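Local coordinates for enterobactin synthetase component F-related protein (Vibrio cholerae serotype O1, PDB 4OXI) that probably activates glycine with ATP as glycyl-adenylate, serving as the AlmE adenylation domain of a lipopolysaccharide modification pathway that confers antimicrobial peptide resistance, at residues T82-S87 with V194-Q199; L86-Y91 with I114-L119; E416-G421 with W447-D452. One frame throughout, in Å; residues are numbered along the deposited sequence.

Contact 1. Residues T82-S87 with V194-Q199; sequences TDMALS and VQITEQ
Ser87 OG is gripped from two sides, by the loop and by its own helix. Thr197 N donates to Ser87 OG at 2.9 Å, and the bond is fairly straight (166°). The hydroxyl in turn donates to the backbone of the preceding turn, with Ser87 OG 2.6 Å from Asp83 O. OG lies beside the backbone N of Ser87, which turns it back along the helix to this carbonyl. Asp83 O also takes the regular helical bond from Ser87 N, and the two donors reach it from opposite faces of its plane. The hydroxyl is therefore fixed in its rotation, with its proton spent on the helix and its oxygen offered to the loop.

One turn earlier, Asp83 OD1 accepts from Gln199 N at 2.9 Å. The N-H comes from above the carboxylate plane, 52° out of it. Gln79 NE2 binds the same oxygen and also Gln199 O, so it joins helix and loop a second time.

The Gln199 side chain bends at chi2 (-76°) and folds back over the helix. Gln199 CG rests on Leu86 CB at 3.7 Å. Its amide end reaches the loop again through a weak bond of 3.5 Å from Gln199 NE2 to Thr197 O. On the other flank, Ile196 lies alongside Met84, with Ile196 CD1 3.6 Å from Met84 CG. Val194 CG1 sits against Ser87 O at 3.6 Å.

The loop has no regular structure of its own here. Two backbone N-H groups, two residues apart, are taken by two helical side chains one turn apart. This is a loop tied to a helix by side-chain-to-backbone hydrogen bonds. It leaves edge strand 190-193 of the five-stranded parallel sheet and is laid along helix 78-95 within the alpha/beta part of the AMP-binding fold.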
loop_
_atom_site.group_PDB
_atom_site.type_symbol
_atom_site.label_atom_id
_atom_site.label_comp_id
_atom_site.label_asym_id
_atom_site.label_seq_id
_atom_site.Cartn_x
_atom_site.Cartn_y
_atom_site.Cartn_z
ATOM N N THR A 82 -1.286 -23.276 -2.704
ATOM C CA THR A 82 -0.056 -23.636 -3.400
ATOM C C THR A 82 -0.343 -24.243 -4.772
ATOM O O THR A 82 0.341 -23.926 -5.737
ATOM C CB THR A 82 0.802 -24.568 -2.552
ATOM O OG1 THR A 82 1.167 -23.871 -1.346
ATOM C CG2 THR A 82 2.068 -24.979 -3.313
ATOM N N ASP A 83 -1.374 -25.078 -4.868
ATOM C CA ASP A 83 -1.746 -25.666 -6.150
ATOM C C ASP A 83 -2.132 -24.574 -7.146
ATOM O O ASP A 83 -1.738 -24.616 -8.308
ATOM C CB ASP A 83 -2.936 -26.634 -6.004
ATOM C CG ASP A 83 -2.614 -27.874 -5.159
ATOM O OD1 ASP A 83 -1.419 -28.200 -4.965
ATOM O OD2 ASP A 83 -3.578 -28.534 -4.696
ATOM N N MET A 84 -2.939 -23.614 -6.702
ATOM C CA MET A 84 -3.367 -22.545 -7.589
ATOM C C MET A 84 -2.179 -21.660 -7.966
ATOM O O MET A 84 -1.988 -21.344 -9.129
ATOM C CB MET A 84 -4.470 -21.717 -6.939
ATOM C CG MET A 84 -5.828 -22.370 -7.031
ATOM S SD MET A 84 -7.074 -21.433 -6.142
ATOM C CE MET A 84 -6.808 -21.995 -4.452
ATOM N N ALA A 85 -1.370 -21.297 -6.980
ATOM C CA ALA A 85 -0.247 -20.397 -7.200
ATOM C C ALA A 85 0.798 -20.990 -8.154
ATOM O O ALA A 85 1.160 -20.354 -9.142
ATOM C CB ALA A 85 0.379 -20.011 -5.873
ATOM N N LEU A 86 1.262 -22.209 -7.882
ATOM C CA LEU A 86 2.235 -22.848 -8.762
ATOM C C LEU A 86 1.660 -23.249 -10.121
ATOM O O LEU A 86 2.409 -23.365 -11.090
ATOM C CB LEU A 86 2.905 -24.053 -8.097
ATOM C CG LEU A 86 3.715 -23.783 -6.834
ATOM C CD1 LEU A 86 4.444 -25.061 -6.412
ATOM C CD2 LEU A 86 4.701 -22.645 -7.053
ATOM N N SER A 87 0.351 -23.447 -10.224
ATOM C CA SER A 87 -0.222 -23.675 -11.553
ATOM C C SER A 87 -0.121 -22.415 -12.409
ATOM O O SER A 87 0.268 -22.472 -13.584
ATOM C CB SER A 87 -1.684 -24.129 -11.467
ATOM O OG SER A 87 -1.796 -25.380 -10.806
ATOM N N VAL A 194 -6.187 -21.446 -16.981
ATOM C CA VAL A 194 -5.102 -22.238 -16.420
ATOM C C VAL A 194 -5.699 -23.301 -15.514
ATOM O O VAL A 194 -6.354 -22.977 -14.531
ATOM C CB VAL A 194 -4.121 -21.369 -15.612
ATOM C CG1 VAL A 194 -2.976 -22.217 -15.089
ATOM C CG2 VAL A 194 -3.585 -20.226 -16.473
ATOM N N GLN A 195 -5.496 -24.566 -15.862
ATOM C CA GLN A 195 -5.986 -25.650 -15.026
ATOM C C GLN A 195 -5.201 -25.696 -13.723
ATOM O O GLN A 195 -4.019 -25.341 -13.683
ATOM C CB GLN A 195 -5.923 -26.995 -15.769
ATOM C CG GLN A 195 -6.881 -27.091 -16.981
ATOM C CD GLN A 195 -8.318 -26.673 -16.646
ATOM O OE1 GLN A 195 -8.826 -26.947 -15.555
ATOM N NE2 GLN A 195 -8.974 -26.000 -17.589
ATOM N N ILE A 196 -5.869 -26.100 -12.652
ATOM C CA ILE A 196 -5.221 -26.218 -11.360
ATOM C C ILE A 196 -4.713 -27.643 -11.220
ATOM O O ILE A 196 -5.491 -28.579 -11.201
ATOM C CB ILE A 196 -6.194 -25.898 -10.209
ATOM C CG1 ILE A 196 -6.760 -24.489 -10.350
ATOM C CG2 ILE A 196 -5.509 -26.017 -8.861
ATOM C CD1 ILE A 196 -7.845 -24.183 -9.323
ATOM N N THR A 197 -3.397 -27.792 -11.138
ATOM C CA THR A 197 -2.746 -29.084 -10.995
ATOM C C THR A 197 -2.359 -29.210 -9.535
ATOM O O THR A 197 -2.054 -28.208 -8.897
ATOM C CB THR A 197 -1.433 -29.114 -11.816
ATOM O OG1 THR A 197 -1.689 -28.678 -13.155
ATOM C CG2 THR A 197 -0.824 -30.512 -11.847
ATOM N N GLU A 198 -2.348 -30.422 -8.997
ATOM C CA GLU A 198 -1.872 -30.608 -7.630
ATOM C C GLU A 198 -0.353 -30.512 -7.617
ATOM O O GLU A 198 0.294 -30.950 -8.557
ATOM C CB GLU A 198 -2.369 -31.935 -7.059
ATOM C CG GLU A 198 -3.901 -31.965 -6.938
ATOM C CD GLU A 198 -4.436 -33.158 -6.160
ATOM O OE1 GLU A 198 -3.714 -33.686 -5.282
ATOM O OE2 GLU A 198 -5.589 -33.557 -6.430
ATOM N N GLN A 199 0.208 -29.906 -6.575
ATOM C CA GLN A 199 1.649 -29.643 -6.516
ATOM C C GLN A 199 2.254 -30.246 -5.255
ATOM O O GLN A 199 1.670 -30.178 -4.177
ATOM C CB GLN A 199 1.939 -28.132 -6.545
ATOM C CG GLN A 199 1.244 -27.345 -7.670
ATOM C CD GLN A 199 1.904 -27.540 -9.038
ATOM O OE1 GLN A 199 3.106 -27.799 -9.125
ATOM N NE2 GLN A 199 1.118 -27.402 -10.110
#

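Contact 2. Residues L86-Y91 with I114-L119; sequences LSLSDY and IWASYL
Leu86 and Leu119 both carry CG anti to the carbonyl carbon (chi1 -62° and -70°), and this brings their branches together between the helices. The CB of Leu86 starts away from the other segment, but the CD2 branch swings back. Leu86 CD2 meets Leu119 CD1 at 3.8 Å, and the two side chains cross at about a right angle. Leu119 also touches Leu57 and Ile60 of helix 51-62, so it sits among three helices.

Ala116 is the close point of the pair. Its methyl faces Leu88, with Ala116 CB 3.7 Å from Leu88 CB. The carbonyl of Ala116 itself is met by Ser89, whose CB and OG each lie 3.5 Å from Ala116 O. Small side chains here suit a short separation. The axes of the two helical segments approach to 7.9 Å and run in broadly the same direction, crossing at -54°. Trp92 packs on Ala116 from further along helix 78-95.

No hydrogen bond crosses between the two segments, even from Ser89 OG. The contact is buried and mainly apolar. The helices are held by two apolar touches, Leu86 on Leu119 and Leu88 CB on Ala116 CB, with Ser89 against the Ala116 carbonyl.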
loop_
_atom_site.group_PDB
_atom_site.type_symbol
_atom_site.label_atom_id
_atom_site.label_comp_id
_atom_site.label_asym_id
_atom_site.label_seq_id
_atom_site.Cartn_x
_atom_site.Cartn_y
_atom_site.Cartn_z
ATOM N N LEU A 86 1.262 -22.209 -7.882
ATOM C CA LEU A 86 2.235 -22.848 -8.762
ATOM C C LEU A 86 1.660 -23.249 -10.121
ATOM O O LEU A 86 2.409 -23.365 -11.090
ATOM C CB LEU A 86 2.905 -24.053 -8.097
ATOM C CG LEU A 86 3.715 -23.783 -6.834
ATOM C CD1 LEU A 86 4.444 -25.061 -6.412
ATOM C CD2 LEU A 86 4.701 -22.645 -7.053
ATOM N N SER A 87 0.351 -23.447 -10.224
ATOM C CA SER A 87 -0.222 -23.675 -11.553
ATOM C C SER A 87 -0.121 -22.415 -12.409
ATOM O O SER A 87 0.268 -22.472 -13.584
ATOM C CB SER A 87 -1.684 -24.129 -11.467
ATOM O OG SER A 87 -1.796 -25.380 -10.806
ATOM N N LEU A 88 -0.498 -21.280 -11.836
ATOM C CA LEU A 88 -0.397 -20.017 -12.561
ATOM C C LEU A 88 1.060 -19.722 -12.893
ATOM O O LEU A 88 1.407 -19.412 -14.031
ATOM C CB LEU A 88 -0.977 -18.883 -11.712
ATOM C CG LEU A 88 -2.502 -18.903 -11.588
ATOM C CD1 LEU A 88 -2.952 -17.967 -10.470
ATOM C CD2 LEU A 88 -3.144 -18.508 -12.921
ATOM N N SER A 89 1.916 -19.841 -11.886
ATOM C CA SER A 89 3.345 -19.553 -12.032
ATOM C C SER A 89 4.038 -20.413 -13.112
ATOM O O SER A 89 4.820 -19.902 -13.932
ATOM C CB SER A 89 4.014 -19.739 -10.669
ATOM O OG SER A 89 5.387 -19.472 -10.743
ATOM N N ASP A 90 3.753 -21.712 -13.123
ATOM C CA ASP A 90 4.338 -22.592 -14.131
ATOM C C ASP A 90 3.918 -22.162 -15.525
ATOM O O ASP A 90 4.724 -22.147 -16.442
ATOM C CB ASP A 90 3.909 -24.046 -13.914
ATOM C CG ASP A 90 4.627 -24.709 -12.753
ATOM O OD1 ASP A 90 5.607 -24.120 -12.227
ATOM O OD2 ASP A 90 4.206 -25.825 -12.369
ATOM N N TYR A 91 2.643 -21.830 -15.685
ATOM C CA TYR A 91 2.120 -21.444 -16.979
ATOM C C TYR A 91 2.792 -20.136 -17.442
ATOM O O TYR A 91 3.279 -20.048 -18.577
ATOM C CB TYR A 91 0.596 -21.311 -16.885
ATOM C CG TYR A 91 -0.149 -21.233 -18.199
ATOM C CD1 TYR A 91 -0.933 -22.297 -18.643
ATOM C CD2 TYR A 91 -0.096 -20.091 -18.980
ATOM C CE1 TYR A 91 -1.636 -22.217 -19.839
ATOM C CE2 TYR A 91 -0.788 -20.001 -20.173
ATOM C CZ TYR A 91 -1.555 -21.062 -20.594
ATOM O OH TYR A 91 -2.249 -20.954 -21.778
ATOM N N ILE A 114 -0.967 -13.235 -6.680
ATOM C CA ILE A 114 0.122 -12.623 -5.914
ATOM C C ILE A 114 1.092 -13.679 -5.351
ATOM O O ILE A 114 2.311 -13.519 -5.451
ATOM C CB ILE A 114 -0.404 -11.708 -4.800
ATOM C CG1 ILE A 114 -1.089 -10.482 -5.408
ATOM C CG2 ILE A 114 0.748 -11.249 -3.912
ATOM C CD1 ILE A 114 -1.739 -9.562 -4.404
ATOM N N TRP A 115 0.557 -14.768 -4.802
ATOM C CA TRP A 115 1.396 -15.888 -4.384
ATOM C C TRP A 115 2.136 -16.465 -5.591
ATOM O O TRP A 115 3.306 -16.802 -5.501
ATOM C CB TRP A 115 0.545 -17.013 -3.819
ATOM C CG TRP A 115 0.111 -16.868 -2.433
ATOM C CD1 TRP A 115 -0.317 -15.733 -1.809
ATOM C CD2 TRP A 115 0.013 -17.924 -1.469
ATOM N NE1 TRP A 115 -0.671 -16.019 -0.501
ATOM C CE2 TRP A 115 -0.476 -17.358 -0.272
ATOM C CE3 TRP A 115 0.288 -19.293 -1.504
ATOM C CZ2 TRP A 115 -0.695 -18.117 0.879
ATOM C CZ3 TRP A 115 0.091 -20.047 -0.346
ATOM C CH2 TRP A 115 -0.402 -19.456 0.824
ATOM N N ALA A 116 1.431 -16.598 -6.711
ATOM C CA ALA A 116 2.019 -17.154 -7.925
ATOM C C ALA A 116 3.173 -16.288 -8.380
ATOM O O ALA A 116 4.211 -16.787 -8.806
ATOM C CB ALA A 116 0.960 -17.240 -9.049
ATOM N N SER A 117 2.983 -14.976 -8.315
ATOM C CA SER A 117 4.032 -14.073 -8.756
ATOM C C SER A 117 5.228 -14.141 -7.823
ATOM O O SER A 117 6.383 -14.172 -8.274
ATOM C CB SER A 117 3.515 -12.636 -8.844
ATOM O OG SER A 117 4.616 -11.762 -9.016
ATOM N N TYR A 118 4.964 -14.162 -6.519
ATOM C CA TYR A 118 6.058 -14.257 -5.558
ATOM C C TYR A 118 6.832 -15.580 -5.713
ATOM O O TYR A 118 8.060 -15.584 -5.804
ATOM C CB TYR A 118 5.577 -14.098 -4.098
ATOM C CG TYR A 118 6.741 -14.311 -3.162
ATOM C CD1 TYR A 118 7.646 -13.289 -2.925
ATOM C CD2 TYR A 118 6.980 -15.552 -2.576
ATOM C CE1 TYR A 118 8.746 -13.474 -2.109
ATOM C CE2 TYR A 118 8.084 -15.753 -1.755
ATOM C CZ TYR A 118 8.966 -14.711 -1.534
ATOM O OH TYR A 118 10.062 -14.884 -0.723
ATOM N N LEU A 119 6.108 -16.697 -5.721
ATOM C CA LEU A 119 6.732 -18.014 -5.786
ATOM C C LEU A 119 7.538 -18.187 -7.069
ATOM O O LEU A 119 8.578 -18.851 -7.071
ATOM C CB LEU A 119 5.668 -19.101 -5.673
ATOM C CG LEU A 119 5.029 -19.217 -4.286
ATOM C CD1 LEU A 119 3.905 -20.237 -4.289
ATOM C CD2 LEU A 119 6.067 -19.605 -3.243
#

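Contact 3. Residues E416-G421 with W447-D452; sequences ELLLSG and WYRSGD. With GAP (glycyl-adenosine-5'-phosphate), chain B.
Glu416 reaches along the partner strand toward Gly451, starting with CB and CG beside Asp452 O. CG stands anti to the backbone N (chi1 170°) and the chain runs on extended, which carries CD over Gly451. At the tip, Glu416 OE2 accepts from Gly451 N at 2.8 Å. This bond is bent (131°), and the N-H comes from above the carboxylate plane, 37° out of it. Glu416 OE2 also forms a salt bridge with Arg467.

The strands are antiparallel. Leu419 and Tyr448 form a hydrogen-bonded pair, with Leu419 N to Tyr448 O at 2.9 Å and Tyr448 N to Leu419 O at 2.7 Å. Leu417 O is held twice, by Ser450 N and by Ser450 OG, the latter at 2.7 Å. Ser450 OG also accepts from Asp452 N at 2.9 Å, an ST turn. At the far end, Ser420 CB lies over the six-membered ring of Trp447 in a CH-pi contact, 3.7 Å from its centroid.

Residues 448-452 read YRSGD, which fits the A7 core motif of adenylation domains. In glycyl-adenosine-5'-phosphate, ribose O2' donates to Asp452 OD1 and O3' to Asp452 OD2, both at 2.6 Å. Arg466, His463 and Tyr360 also bind this carboxylate, so its orientation for gripping the ribose is probably well fixed.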
loop_
_atom_site.group_PDB
_atom_site.type_symbol
_atom_site.label_atom_id
_atom_site.label_comp_id
_atom_site.label_asym_id
_atom_site.label_seq_id
_atom_site.Cartn_x
_atom_site.Cartn_y
_atom_site.Cartn_z
ATOM N N GLU A 416 14.037 17.656 7.916
ATOM C CA GLU A 416 13.449 16.674 7.027
ATOM C C GLU A 416 14.122 15.318 7.191
ATOM O O GLU A 416 15.345 15.229 7.243
ATOM C CB GLU A 416 13.545 17.135 5.573
ATOM C CG GLU A 416 13.168 16.044 4.586
ATOM C CD GLU A 416 13.054 16.543 3.170
ATOM O OE1 GLU A 416 13.394 17.718 2.924
ATOM O OE2 GLU A 416 12.612 15.757 2.301
ATOM N N LEU A 417 13.313 14.268 7.266
ATOM C CA LEU A 417 13.809 12.904 7.417
ATOM C C LEU A 417 14.309 12.355 6.089
ATOM O O LEU A 417 13.624 12.473 5.070
ATOM C CB LEU A 417 12.691 12.007 7.951
ATOM C CG LEU A 417 13.061 10.590 8.378
ATOM C CD1 LEU A 417 14.085 10.655 9.476
ATOM C CD2 LEU A 417 11.821 9.826 8.857
ATOM N N LEU A 418 15.500 11.751 6.104
ATOM C CA LEU A 418 16.070 11.138 4.918
ATOM C C LEU A 418 16.151 9.638 5.150
ATOM O O LEU A 418 16.459 9.194 6.255
ATOM C CB LEU A 418 17.475 11.675 4.647
ATOM C CG LEU A 418 17.645 13.178 4.445
ATOM C CD1 LEU A 418 19.095 13.506 4.139
ATOM C CD2 LEU A 418 16.757 13.653 3.325
ATOM N N LEU A 419 15.875 8.855 4.109
ATOM C CA LEU A 419 15.848 7.406 4.247
ATOM C C LEU A 419 16.916 6.772 3.363
ATOM O O LEU A 419 17.233 7.284 2.281
ATOM C CB LEU A 419 14.462 6.867 3.864
ATOM C CG LEU A 419 13.294 7.577 4.548
ATOM C CD1 LEU A 419 11.984 7.095 3.971
ATOM C CD2 LEU A 419 13.324 7.338 6.051
ATOM N N SER A 420 17.467 5.655 3.817
ATOM C CA SER A 420 18.395 4.892 2.996
ATOM C C SER A 420 18.367 3.441 3.440
ATOM O O SER A 420 17.673 3.091 4.393
ATOM C CB SER A 420 19.811 5.435 3.154
ATOM O OG SER A 420 20.243 5.262 4.493
ATOM N N GLY A 421 19.119 2.587 2.755
ATOM C CA GLY A 421 19.229 1.215 3.206
ATOM C C GLY A 421 18.617 0.240 2.226
ATOM O O GLY A 421 18.256 0.606 1.096
ATOM N N TRP A 447 20.459 8.277 -0.646
ATOM C CA TRP A 447 19.471 8.782 0.304
ATOM C C TRP A 447 18.187 9.207 -0.398
ATOM O O TRP A 447 18.211 9.581 -1.570
ATOM C CB TRP A 447 20.035 9.971 1.085
ATOM C CG TRP A 447 21.077 9.584 2.067
ATOM C CD1 TRP A 447 22.431 9.638 1.893
ATOM C CD2 TRP A 447 20.861 9.071 3.387
ATOM N NE1 TRP A 447 23.068 9.197 3.028
ATOM C CE2 TRP A 447 22.129 8.838 3.958
ATOM C CE3 TRP A 447 19.719 8.784 4.141
ATOM C CZ2 TRP A 447 22.285 8.328 5.249
ATOM C CZ3 TRP A 447 19.874 8.279 5.424
ATOM C CH2 TRP A 447 21.147 8.060 5.967
ATOM N N TYR A 448 17.070 9.167 0.325
ATOM C CA TYR A 448 15.782 9.617 -0.206
ATOM C C TYR A 448 15.179 10.707 0.668
ATOM O O TYR A 448 15.093 10.555 1.893
ATOM C CB TYR A 448 14.806 8.434 -0.325
ATOM C CG TYR A 448 13.352 8.802 -0.597
ATOM C CD1 TYR A 448 12.933 9.220 -1.859
ATOM C CD2 TYR A 448 12.399 8.700 0.406
ATOM C CE1 TYR A 448 11.607 9.542 -2.097
ATOM C CE2 TYR A 448 11.091 9.021 0.182
ATOM C CZ TYR A 448 10.698 9.438 -1.067
ATOM O OH TYR A 448 9.380 9.748 -1.267
ATOM N N ARG A 449 14.759 11.801 0.037
ATOM C CA ARG A 449 14.105 12.899 0.742
ATOM C C ARG A 449 12.642 12.583 0.955
ATOM O O ARG A 449 11.847 12.652 0.019
ATOM C CB ARG A 449 14.202 14.197 -0.063
ATOM C CG ARG A 449 15.609 14.564 -0.526
ATOM C CD ARG A 449 15.560 15.823 -1.380
ATOM N NE ARG A 449 16.817 16.053 -2.076
ATOM C CZ ARG A 449 17.851 16.682 -1.533
ATOM N NH1 ARG A 449 17.757 17.131 -0.285
ATOM N NH2 ARG A 449 18.971 16.853 -2.231
ATOM N N SER A 450 12.277 12.271 2.191
ATOM C CA SER A 450 10.930 11.803 2.488
ATOM C C SER A 450 9.908 12.917 2.349
ATOM O O SER A 450 8.748 12.677 1.985
ATOM C CB SER A 450 10.870 11.228 3.907
ATOM O OG SER A 450 10.961 12.270 4.862
ATOM N N GLY A 451 10.334 14.139 2.646
ATOM C CA GLY A 451 9.420 15.268 2.642
ATOM C C GLY A 451 8.782 15.418 4.009
ATOM O O GLY A 451 8.072 16.400 4.273
ATOM N N ASP A 452 9.052 14.456 4.890
ATOM C CA ASP A 452 8.479 14.490 6.235
ATOM C C ASP A 452 9.380 15.283 7.181
ATOM O O ASP A 452 10.604 15.093 7.213
ATOM C CB ASP A 452 8.281 13.068 6.775
ATOM C CG ASP A 452 7.256 12.271 5.979
ATOM O OD1 ASP A 452 6.107 12.748 5.865
ATOM O OD2 ASP A 452 7.599 11.181 5.457
HETATM N N GAP B . 3.732 2.612 3.270
HETATM C CA GAP B . 2.741 3.138 4.253
HETATM C C GAP B . 2.189 4.431 3.684
HETATM O O GAP B . 1.329 5.084 4.246
HETATM P PA GAP B . 2.320 6.163 1.553
HETATM O O1A GAP B . 3.452 6.299 0.565
HETATM O O2A GAP B . 0.885 6.024 1.073
HETATM O O3A GAP B . 2.743 4.884 2.421
HETATM C "C5'" GAP B . 3.732 7.826 3.009
HETATM O "O5'" GAP B . 2.442 7.419 2.551
HETATM C "C4'" GAP B . 3.576 9.059 3.875
HETATM O "O4'" GAP B . 2.574 8.819 4.867
HETATM C "C3'" GAP B . 4.811 9.378 4.688
HETATM O "O3'" GAP B . 5.754 10.126 3.922
HETATM C "C2'" GAP B . 4.229 10.158 5.854
HETATM O "O2'" GAP B . 3.903 11.479 5.450
HETATM C "C1'" GAP B . 2.879 9.524 6.069
HETATM N N9 GAP B . 2.968 8.549 7.179
HETATM C C8 GAP B . 3.142 7.220 7.044
HETATM N N7 GAP B . 3.164 6.605 8.253
HETATM C C5 GAP B . 3.013 7.565 9.191
HETATM C C6 GAP B . 2.965 7.602 10.668
HETATM N N6 GAP B . 3.059 6.457 11.397
HETATM N N1 GAP B . 2.804 8.812 11.254
HETATM C C2 GAP B . 2.696 9.954 10.537
HETATM N N3 GAP B . 2.734 9.985 9.191
HETATM C C4 GAP B . 2.883 8.843 8.477
#

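Contacts 1 and 2 are neighbours, with centres 8 Å apart. They share Leu86 and Ser87 and both use helix 78-95. The loop 194-199 lies on this helix in contact 1, and helix 108-119 packs on it in contact 2, so one helix is held between two other elements. Ala85 touches Trp115, Ala116 and Leu119 where the two contacts meet. Contact 3 comes later in the chain, in the antiparallel sheet. Its centre is 41 Å from that of contact 1 and 34 Å from that of contact 2, with no touch. Contacts 1 and 2 thus pack a distant part of the fold, while contact 3 carries a ligand-binding residue.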